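Local atomic coordinates of sulfotransferase (Mycobacterium tuberculosis, PDB entry 2ZQ5), a protein that probably transfers a sulfuryl group to an acceptor molecule, as a mycobacterial member of the sulfotransferase family with a P-loop-type fold. Residues A[32-44]-A[176-188]. Numbering follows the deposited sequence.
Sequences DDDNYREALGVLL and QLLRQSLHSVSYE
S181 donates a hydrogen bond from OG to OD2 of D34, 2.6 Å long. The hydroxyl meets the anti side of the carboxylate, 17° out of its plane. D34 places its carboxylate there with CG lodged between its own backbone N and carbonyl carbon (chi1 57°). OD2 is also salt-bridged to R72, and R72 bonds the backbone O of Q180 as well, so one arginine ties both segments together.

The H183 ring is held through both nitrogens. H183 ND1 donates to the backbone O of S181 at 2.7 Å, within the ring plane. H183 NE2 lies 2.8 Å from a water, which accepts a bond from ND2 of N35. H183 CE1 lies 3.4 Å from D34 O, just ahead of helix 36-50, with N35 O at the ring edge. The backbone O of S181, already bonded to H183 ND1, also takes a CA-H...O contact from Y36 CA.

The remaining contacts are apolar. L182 takes a positive phi and turns its side chain onto the helix. L182 CB lies 3.7 Å from A39 CB, and L182 CG rests on L40. L182 CD2 lies 4.0 Å from Y36 CD1, at the ring edge. Further along, L43 lays CD2 over one face of Y187 in a CH-pi contact, 3.8 Å from the ring centroid and 12° off the normal.

This buried contact joins helix 36-50, near the start of the chain, to the 3-10 turn 179-181 and the residues after it. Helix 206-219 touches D34, S181 and H183. Helix 194-201 reaches A39 and L43 through W199 and Y196, and helix 13-24 packs on L40.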
loop_
_atom_site.group_PDB
_atom_site.type_symbol
_atom_site.label_atom_id
_atom_site.label_comp_id
_atom_site.label_asym_id
_atom_site.label_seq_id
_atom_site.Cartn_x
_atom_site.Cartn_y
_atom_site.Cartn_z
ATOM N N ASP A 32 -4.697 19.783 9.034
ATOM C CA ASP A 32 -4.975 19.349 7.673
ATOM C C ASP A 32 -3.778 19.683 6.784
ATOM O O ASP A 32 -3.933 20.070 5.626
ATOM C CB ASP A 32 -6.252 20.043 7.179
ATOM C CG ASP A 32 -6.676 19.592 5.795
ATOM O OD1 ASP A 32 -6.657 18.373 5.528
ATOM O OD2 ASP A 32 -7.046 20.464 4.979
ATOM N N ASP A 33 -2.577 19.521 7.335
ATOM C CA ASP A 33 -1.356 19.807 6.594
ATOM C C ASP A 33 -1.100 18.817 5.467
ATOM O O ASP A 33 -0.318 19.098 4.559
ATOM C CB ASP A 33 -0.146 19.839 7.533
ATOM C CG ASP A 33 -0.150 21.052 8.443
ATOM O OD1 ASP A 33 -0.367 22.173 7.936
ATOM O OD2 ASP A 33 0.072 20.887 9.661
ATOM N N ASP A 34 -1.750 17.658 5.519
ATOM C CA ASP A 34 -1.570 16.672 4.461
ATOM C C ASP A 34 -2.706 16.733 3.442
ATOM O O ASP A 34 -2.812 15.888 2.555
ATOM C CB ASP A 34 -1.412 15.256 5.047
ATOM C CG ASP A 34 -2.582 14.829 5.912
ATOM O OD1 ASP A 34 -3.353 15.694 6.374
ATOM O OD2 ASP A 34 -2.712 13.606 6.145
ATOM N N ASN A 35 -3.541 17.762 3.572
ATOM C CA ASN A 35 -4.656 17.997 2.658
ATOM C C ASN A 35 -5.611 16.809 2.552
ATOM O O ASN A 35 -6.157 16.535 1.486
ATOM C CB ASN A 35 -4.098 18.354 1.274
ATOM C CG ASN A 35 -5.086 19.122 0.423
ATOM O OD1 ASN A 35 -5.791 20.000 0.918
ATOM N ND2 ASN A 35 -5.125 18.814 -0.871
ATOM N N TYR A 36 -5.835 16.121 3.666
ATOM C CA TYR A 36 -6.710 14.956 3.662
ATOM C C TYR A 36 -8.185 15.304 3.472
ATOM O O TYR A 36 -8.944 14.510 2.917
ATOM C CB TYR A 36 -6.510 14.142 4.952
ATOM C CG TYR A 36 -7.389 14.545 6.116
ATOM C CD1 TYR A 36 -8.606 13.902 6.345
ATOM C CD2 TYR A 36 -7.007 15.569 6.985
ATOM C CE1 TYR A 36 -9.422 14.269 7.410
ATOM C CE2 TYR A 36 -7.814 15.942 8.052
ATOM C CZ TYR A 36 -9.018 15.291 8.259
ATOM O OH TYR A 36 -9.827 15.670 9.307
ATOM N N ARG A 37 -8.596 16.486 3.919
ATOM C CA ARG A 37 -9.990 16.880 3.768
ATOM C C ARG A 37 -10.379 17.049 2.303
ATOM O O ARG A 37 -11.429 16.559 1.882
ATOM C CB ARG A 37 -10.270 18.169 4.542
ATOM C CG ARG A 37 -10.404 17.956 6.043
ATOM C CD ARG A 37 -10.700 19.261 6.763
ATOM N NE ARG A 37 -11.100 19.051 8.152
ATOM C CZ ARG A 37 -12.218 18.431 8.524
ATOM N NH1 ARG A 37 -13.054 17.957 7.611
ATOM N NH2 ARG A 37 -12.502 18.289 9.812
ATOM N N GLU A 38 -9.543 17.735 1.529
ATOM C CA GLU A 38 -9.838 17.927 0.110
ATOM C C GLU A 38 -9.844 16.566 -0.576
ATOM O O GLU A 38 -10.720 16.273 -1.392
ATOM C CB GLU A 38 -8.791 18.816 -0.574
ATOM C CG GLU A 38 -9.210 19.230 -1.992
ATOM C CD GLU A 38 -8.081 19.825 -2.824
ATOM O OE1 GLU A 38 -7.098 20.326 -2.246
ATOM O OE2 GLU A 38 -8.187 19.804 -4.071
ATOM N N ALA A 39 -8.859 15.739 -0.244
ATOM C CA ALA A 39 -8.751 14.412 -0.836
ATOM C C ALA A 39 -10.013 13.596 -0.572
ATOM O O ALA A 39 -10.555 12.973 -1.483
ATOM C CB ALA A 39 -7.527 13.690 -0.277
ATOM N N LEU A 40 -10.484 13.606 0.672
ATOM C CA LEU A 40 -11.682 12.855 1.026
ATOM C C LEU A 40 -12.898 13.357 0.248
ATOM O O LEU A 40 -13.703 12.561 -0.232
ATOM C CB LEU A 40 -11.938 12.955 2.535
ATOM C CG LEU A 40 -13.146 12.184 3.078
ATOM C CD1 LEU A 40 -13.068 10.714 2.670
ATOM C CD2 LEU A 40 -13.181 12.322 4.592
ATOM N N GLY A 41 -13.020 14.674 0.117
ATOM C CA GLY A 41 -14.141 15.240 -0.614
ATOM C C GLY A 41 -14.138 14.834 -2.074
ATOM O O GLY A 41 -15.176 14.476 -2.633
ATOM N N VAL A 42 -12.969 14.894 -2.699
ATOM C CA VAL A 42 -12.836 14.513 -4.101
ATOM C C VAL A 42 -13.140 13.027 -4.273
ATOM O O VAL A 42 -13.819 12.624 -5.219
ATOM C CB VAL A 42 -11.413 14.812 -4.617
ATOM C CG1 VAL A 42 -11.210 14.191 -5.992
ATOM C CG2 VAL A 42 -11.195 16.316 -4.685
ATOM N N LEU A 43 -12.648 12.212 -3.348
ATOM C CA LEU A 43 -12.873 10.778 -3.407
ATOM C C LEU A 43 -14.360 10.441 -3.245
ATOM O O LEU A 43 -14.891 9.596 -3.970
ATOM C CB LEU A 43 -12.040 10.080 -2.325
ATOM C CG LEU A 43 -12.058 8.550 -2.269
ATOM C CD1 LEU A 43 -11.623 7.956 -3.601
ATOM C CD2 LEU A 43 -11.130 8.092 -1.155
ATOM N N LEU A 44 -15.028 11.106 -2.303
ATOM C CA LEU A 44 -16.453 10.872 -2.075
ATOM C C LEU A 44 -17.273 11.281 -3.290
ATOM O O LEU A 44 -18.213 10.585 -3.674
ATOM C CB LEU A 44 -16.941 11.644 -0.845
ATOM C CG LEU A 44 -16.567 11.031 0.507
ATOM C CD1 LEU A 44 -16.931 11.997 1.626
ATOM C CD2 LEU A 44 -17.288 9.703 0.679
ATOM N N GLN A 176 -1.698 1.292 3.772
ATOM C CA GLN A 176 -2.348 1.195 5.074
ATOM C C GLN A 176 -2.037 2.426 5.919
ATOM O O GLN A 176 -2.780 2.756 6.841
ATOM C CB GLN A 176 -1.913 -0.079 5.798
ATOM C CG GLN A 176 -2.620 -1.324 5.289
ATOM C CD GLN A 176 -3.946 -1.578 5.988
ATOM O OE1 GLN A 176 -4.722 -0.654 6.242
ATOM N NE2 GLN A 176 -4.214 -2.840 6.297
ATOM N N LEU A 177 -0.931 3.094 5.605
ATOM C CA LEU A 177 -0.562 4.315 6.312
ATOM C C LEU A 177 -1.019 5.535 5.520
ATOM O O LEU A 177 -1.597 6.459 6.086
ATOM C CB LEU A 177 0.953 4.399 6.528
ATOM C CG LEU A 177 1.592 3.377 7.469
ATOM C CD1 LEU A 177 3.091 3.588 7.480
ATOM C CD2 LEU A 177 1.022 3.525 8.880
ATOM N N LEU A 178 -0.771 5.526 4.211
ATOM C CA LEU A 178 -1.139 6.648 3.351
ATOM C C LEU A 178 -2.644 6.915 3.308
ATOM O O LEU A 178 -3.072 8.040 3.029
ATOM C CB LEU A 178 -0.594 6.417 1.936
ATOM C CG LEU A 178 0.935 6.368 1.834
ATOM C CD1 LEU A 178 1.337 5.783 0.496
ATOM C CD2 LEU A 178 1.526 7.760 2.019
ATOM N N ARG A 179 -3.447 5.892 3.586
ATOM C CA ARG A 179 -4.896 6.068 3.586
ATOM C C ARG A 179 -5.293 7.108 4.632
ATOM O O ARG A 179 -6.351 7.722 4.529
ATOM C CB ARG A 179 -5.610 4.742 3.883
ATOM C CG ARG A 179 -5.307 4.185 5.263
ATOM C CD ARG A 179 -6.079 2.913 5.593
ATOM N NE ARG A 179 -5.596 2.364 6.858
ATOM C CZ ARG A 179 -6.320 1.644 7.709
ATOM N NH1 ARG A 179 -7.593 1.368 7.451
ATOM N NH2 ARG A 179 -5.760 1.199 8.826
ATOM N N GLN A 180 -4.445 7.306 5.638
ATOM C CA GLN A 180 -4.741 8.289 6.680
ATOM C C GLN A 180 -4.879 9.688 6.080
ATOM O O GLN A 180 -5.603 10.533 6.616
ATOM C CB GLN A 180 -3.637 8.296 7.747
ATOM C CG GLN A 180 -3.600 7.054 8.621
ATOM C CD GLN A 180 -2.645 7.196 9.794
ATOM O OE1 GLN A 180 -2.236 8.305 10.147
ATOM N NE2 GLN A 180 -2.298 6.075 10.414
ATOM N N SER A 181 -4.187 9.915 4.962
ATOM C CA SER A 181 -4.206 11.195 4.249
ATOM C C SER A 181 -5.150 11.148 3.049
ATOM O O SER A 181 -5.281 12.131 2.313
ATOM C CB SER A 181 -2.805 11.531 3.732
ATOM O OG SER A 181 -1.845 11.538 4.772
ATOM N N LEU A 182 -5.800 10.006 2.855
ATOM C CA LEU A 182 -6.705 9.797 1.729
ATOM C C LEU A 182 -6.019 10.031 0.380
ATOM O O LEU A 182 -6.657 10.447 -0.588
ATOM C CB LEU A 182 -7.969 10.665 1.850
ATOM C CG LEU A 182 -9.065 10.198 2.827
ATOM C CD1 LEU A 182 -9.361 8.713 2.621
ATOM C CD2 LEU A 182 -8.628 10.449 4.257
ATOM N N HIS A 183 -4.712 9.773 0.341
ATOM C CA HIS A 183 -3.912 9.873 -0.884
ATOM C C HIS A 183 -3.409 8.454 -1.122
ATOM O O HIS A 183 -2.496 7.986 -0.435
ATOM C CB HIS A 183 -2.710 10.812 -0.711
ATOM C CG HIS A 183 -3.052 12.268 -0.791
ATOM N ND1 HIS A 183 -3.798 12.915 0.170
ATOM C CD2 HIS A 183 -2.725 13.211 -1.709
ATOM C CE1 HIS A 183 -3.915 14.191 -0.149
ATOM N NE2 HIS A 183 -3.272 14.398 -1.284
ATOM N N SER A 184 -3.998 7.767 -2.091
ATOM C CA SER A 184 -3.623 6.383 -2.362
ATOM C C SER A 184 -4.079 5.933 -3.741
ATOM O O SER A 184 -5.161 6.309 -4.190
ATOM C CB SER A 184 -4.253 5.477 -1.297
ATOM O OG SER A 184 -4.025 4.107 -1.576
ATOM N N VAL A 185 -3.257 5.136 -4.419
ATOM C CA VAL A 185 -3.652 4.638 -5.732
ATOM C C VAL A 185 -4.445 3.338 -5.593
ATOM O O VAL A 185 -4.809 2.711 -6.589
ATOM C CB VAL A 185 -2.433 4.409 -6.670
ATOM C CG1 VAL A 185 -1.783 5.742 -7.008
ATOM C CG2 VAL A 185 -1.430 3.469 -6.025
ATOM N N SER A 186 -4.726 2.937 -4.354
ATOM C CA SER A 186 -5.493 1.718 -4.119
ATOM C C SER A 186 -6.952 1.918 -4.520
ATOM O O SER A 186 -7.595 1.012 -5.050
ATOM C CB SER A 186 -5.424 1.317 -2.639
ATOM O OG SER A 186 -6.077 2.274 -1.812
ATOM N N TYR A 187 -7.465 3.120 -4.291
ATOM C CA TYR A 187 -8.862 3.415 -4.588
ATOM C C TYR A 187 -9.253 3.216 -6.041
ATOM O O TYR A 187 -10.251 2.555 -6.328
ATOM C CB TYR A 187 -9.206 4.841 -4.148
ATOM C CG TYR A 187 -8.929 5.088 -2.685
ATOM C CD1 TYR A 187 -9.461 4.251 -1.706
ATOM C CD2 TYR A 187 -8.105 6.134 -2.281
ATOM C CE1 TYR A 187 -9.174 4.446 -0.355
ATOM C CE2 TYR A 187 -7.812 6.338 -0.933
ATOM C CZ TYR A 187 -8.348 5.491 0.019
ATOM O OH TYR A 187 -8.042 5.676 1.349
ATOM N N GLU A 188 -8.467 3.773 -6.955
ATOM C CA GLU A 188 -8.769 3.666 -8.375
ATOM C C GLU A 188 -8.575 2.261 -8.945
ATOM O O GLU A 188 -9.018 1.978 -10.056
ATOM C CB GLU A 188 -7.934 4.677 -9.160
ATOM C CG GLU A 188 -6.459 4.346 -9.258
ATOM C CD GLU A 188 -5.657 5.523 -9.755
ATOM O OE1 GLU A 188 -5.488 6.494 -8.984
ATOM O OE2 GLU A 188 -5.212 5.490 -10.922
HETATM O O HOH W 1 -3.205 17.035 -2.062
#